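Local atomic coordinates of protein of unknown function with a Fic domain (Bacteroides thetaiotaomicron VPI-5482, PDB entry 3CUC), a protein that is of unknown function but carries a Fic domain, a mostly helical module of the Fic/DOC family. Residues D165-E170 with N208-R213. Residues are numbered along the deposited sequence; the frame is centred on the assembly and turned at random.
Sequences DWYNLE and NFVLHR
Within the helical Fic/DOC region, helices 156-173 and 199-213 are bridged by one long aromatic side chain, Tyr167, which meets Phe209 and Val210 in a buried contact. The backbones stay well apart, with the CA atoms of Tyr167 and Val210 separated by 10.1 Å, and a tyrosine suits the place because its side chain, from CB to the hydroxyl, covers more than half of that separation. With CG anti to the backbone N (chi1 170°), the ring extends toward helix 199-213. The CG2 methyl of Val210, arriving from the opposite direction, touches both CE1 and OH of Tyr167, each at 3.7 Å. Tyr167 OH lies 3.5 Å from Phe209 CE2, and the ring carbon behind it, Tyr167 CZ, is 4.1 Å from the same CE2 atom. Val210, short and branched, offers a compact methyl, whereas Phe209 brings the CE2 corner of its ring to the hydroxyl end of the tyrosine, the two side chains crossing at a slant. Within its own helix the phenyl group also meets Arg213: Phe209 CZ lies over the centre of the guanidinium, 3.5 Å above its plane. That guanidinium is anchored by hydrogen bonds from NE to Ala88 O and from NH1 to Arg93 O. Leu181 and Leu95 add further apolar cover to Tyr167. Van der Waals packing of three side chains, without polar pairing, thus joins the two segments; the small buried area, 137 Å², marks a local bridge.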
loop_
_atom_site.group_PDB
_atom_site.type_symbol
_atom_site.label_atom_id
_atom_site.label_comp_id
_atom_site.label_asym_id
_atom_site.label_seq_id
_atom_site.Cartn_x
_atom_site.Cartn_y
_atom_site.Cartn_z
ATOM N N ASP A 165 15.778 7.069 5.076
ATOM C CA ASP A 165 17.126 6.647 5.458
ATOM C C ASP A 165 17.075 5.278 6.130
ATOM O O ASP A 165 17.880 4.404 5.815
ATOM C CB ASP A 165 17.797 7.667 6.392
ATOM C CG ASP A 165 18.128 8.990 5.697
ATOM O OD1 ASP A 165 17.735 9.189 4.523
ATOM O OD2 ASP A 165 18.778 9.845 6.337
ATOM N N TRP A 166 16.120 5.088 7.038
ATOM C CA TRP A 166 15.961 3.805 7.714
ATOM C C TRP A 166 15.661 2.688 6.712
ATOM O O TRP A 166 16.261 1.607 6.773
ATOM C CB TRP A 166 14.848 3.853 8.771
ATOM C CG TRP A 166 14.361 2.483 9.128
ATOM C CD1 TRP A 166 14.957 1.596 9.971
ATOM C CD2 TRP A 166 13.206 1.823 8.602
ATOM N NE1 TRP A 166 14.237 0.430 10.021
ATOM C CE2 TRP A 166 13.155 0.543 9.189
ATOM C CE3 TRP A 166 12.206 2.192 7.695
ATOM C CZ2 TRP A 166 12.137 -0.370 8.905
ATOM C CZ3 TRP A 166 11.199 1.285 7.409
ATOM C CH2 TRP A 166 11.170 0.018 8.014
ATOM N N TYR A 167 14.719 2.953 5.804
ATOM C CA TYR A 167 14.261 1.937 4.859
ATOM C C TYR A 167 15.425 1.440 4.008
ATOM O O TYR A 167 15.704 0.241 3.945
ATOM C CB TYR A 167 13.139 2.476 3.958
ATOM C CG TYR A 167 12.816 1.535 2.825
ATOM C CD1 TYR A 167 11.951 0.457 3.015
ATOM C CD2 TYR A 167 13.409 1.690 1.575
ATOM C CE1 TYR A 167 11.672 -0.437 1.980
ATOM C CE2 TYR A 167 13.139 0.804 0.535
ATOM C CZ TYR A 167 12.270 -0.258 0.743
ATOM O OH TYR A 167 12.002 -1.140 -0.280
ATOM N N ASN A 168 16.107 2.383 3.371
ATOM C CA ASN A 168 17.208 2.064 2.475
ATOM C C ASN A 168 18.388 1.386 3.191
ATOM O O ASN A 168 19.154 0.644 2.571
ATOM C CB ASN A 168 17.672 3.327 1.747
ATOM C CG ASN A 168 16.588 3.918 0.846
ATOM O OD1 ASN A 168 16.024 3.232 -0.002
ATOM N ND2 ASN A 168 16.304 5.195 1.030
ATOM N N LEU A 169 18.536 1.637 4.489
ATOM C CA LEU A 169 19.559 0.954 5.274
ATOM C C LEU A 169 19.178 -0.510 5.459
ATOM O O LEU A 169 20.030 -1.392 5.356
ATOM C CB LEU A 169 19.745 1.615 6.639
ATOM C CG LEU A 169 21.079 1.266 7.307
ATOM C CD1 LEU A 169 22.172 2.191 6.786
ATOM C CD2 LEU A 169 20.975 1.346 8.821
ATOM N N GLU A 170 17.899 -0.759 5.738
ATOM C CA GLU A 170 17.386 -2.123 5.842
ATOM C C GLU A 170 17.528 -2.857 4.512
ATOM O O GLU A 170 17.924 -4.017 4.481
ATOM C CB GLU A 170 15.921 -2.126 6.298
ATOM C CG GLU A 170 15.716 -1.708 7.747
ATOM C CD GLU A 170 16.501 -2.560 8.722
ATOM O OE1 GLU A 170 16.662 -3.770 8.473
ATOM O OE2 GLU A 170 16.960 -2.013 9.740
ATOM N N ASN A 208 3.179 -2.560 -1.625
ATOM C CA ASN A 208 3.302 -3.224 -2.909
ATOM C C ASN A 208 4.551 -2.807 -3.678
ATOM O O ASN A 208 5.029 -3.555 -4.537
ATOM C CB ASN A 208 2.028 -3.035 -3.733
ATOM C CG ASN A 208 0.873 -3.880 -3.211
ATOM O OD1 ASN A 208 1.080 -4.942 -2.617
ATOM N ND2 ASN A 208 -0.346 -3.415 -3.433
ATOM N N PHE A 209 5.097 -1.637 -3.347
ATOM C CA PHE A 209 6.400 -1.236 -3.872
ATOM C C PHE A 209 7.463 -2.216 -3.396
ATOM O O PHE A 209 8.254 -2.721 -4.186
ATOM C CB PHE A 209 6.748 0.186 -3.435
ATOM C CG PHE A 209 8.194 0.558 -3.636
ATOM C CD1 PHE A 209 8.641 1.044 -4.859
ATOM C CD2 PHE A 209 9.103 0.444 -2.595
ATOM C CE1 PHE A 209 9.974 1.402 -5.043
ATOM C CE2 PHE A 209 10.434 0.795 -2.771
ATOM C CZ PHE A 209 10.869 1.278 -4.001
ATOM N N VAL A 210 7.463 -2.484 -2.096
ATOM C CA VAL A 210 8.447 -3.373 -1.510
ATOM C C VAL A 210 8.310 -4.784 -2.089
ATOM O O VAL A 210 9.285 -5.359 -2.579
ATOM C CB VAL A 210 8.330 -3.397 0.028
ATOM C CG1 VAL A 210 9.321 -4.393 0.628
ATOM C CG2 VAL A 210 8.556 -1.992 0.597
ATOM N N LEU A 211 7.096 -5.320 -2.059
ATOM C CA LEU A 211 6.851 -6.672 -2.541
ATOM C C LEU A 211 7.223 -6.838 -4.011
ATOM O O LEU A 211 7.821 -7.838 -4.392
ATOM C CB LEU A 211 5.383 -7.062 -2.346
ATOM C CG LEU A 211 4.846 -7.181 -0.919
ATOM C CD1 LEU A 211 3.368 -7.555 -0.929
ATOM C CD2 LEU A 211 5.632 -8.200 -0.148
ATOM N N HIS A 212 6.863 -5.869 -4.842
ATOM C CA HIS A 212 7.145 -5.974 -6.274
ATOM C C HIS A 212 8.655 -5.947 -6.554
ATOM O O HIS A 212 9.165 -6.737 -7.361
ATOM C CB HIS A 212 6.449 -4.854 -7.039
ATOM C CG HIS A 212 6.502 -5.014 -8.523
ATOM N ND1 HIS A 212 5.888 -6.058 -9.178
ATOM C CD2 HIS A 212 7.082 -4.254 -9.482
ATOM C CE1 HIS A 212 6.095 -5.938 -10.478
ATOM N NE2 HIS A 212 6.814 -4.851 -10.688
ATOM N N ARG A 213 9.354 -5.032 -5.884
ATOM C CA ARG A 213 10.799 -4.900 -6.024
ATOM C C ARG A 213 11.513 -6.223 -5.786
ATOM O O ARG A 213 12.438 -6.557 -6.520
ATOM C CB ARG A 213 11.334 -3.837 -5.062
ATOM C CG ARG A 213 12.837 -3.916 -4.808
ATOM C CD ARG A 213 13.377 -2.573 -4.366
ATOM N NE ARG A 213 13.372 -1.623 -5.475
ATOM C CZ ARG A 213 13.785 -0.364 -5.403
ATOM N NH1 ARG A 213 14.248 0.132 -4.268
ATOM N NH2 ARG A 213 13.735 0.396 -6.483
#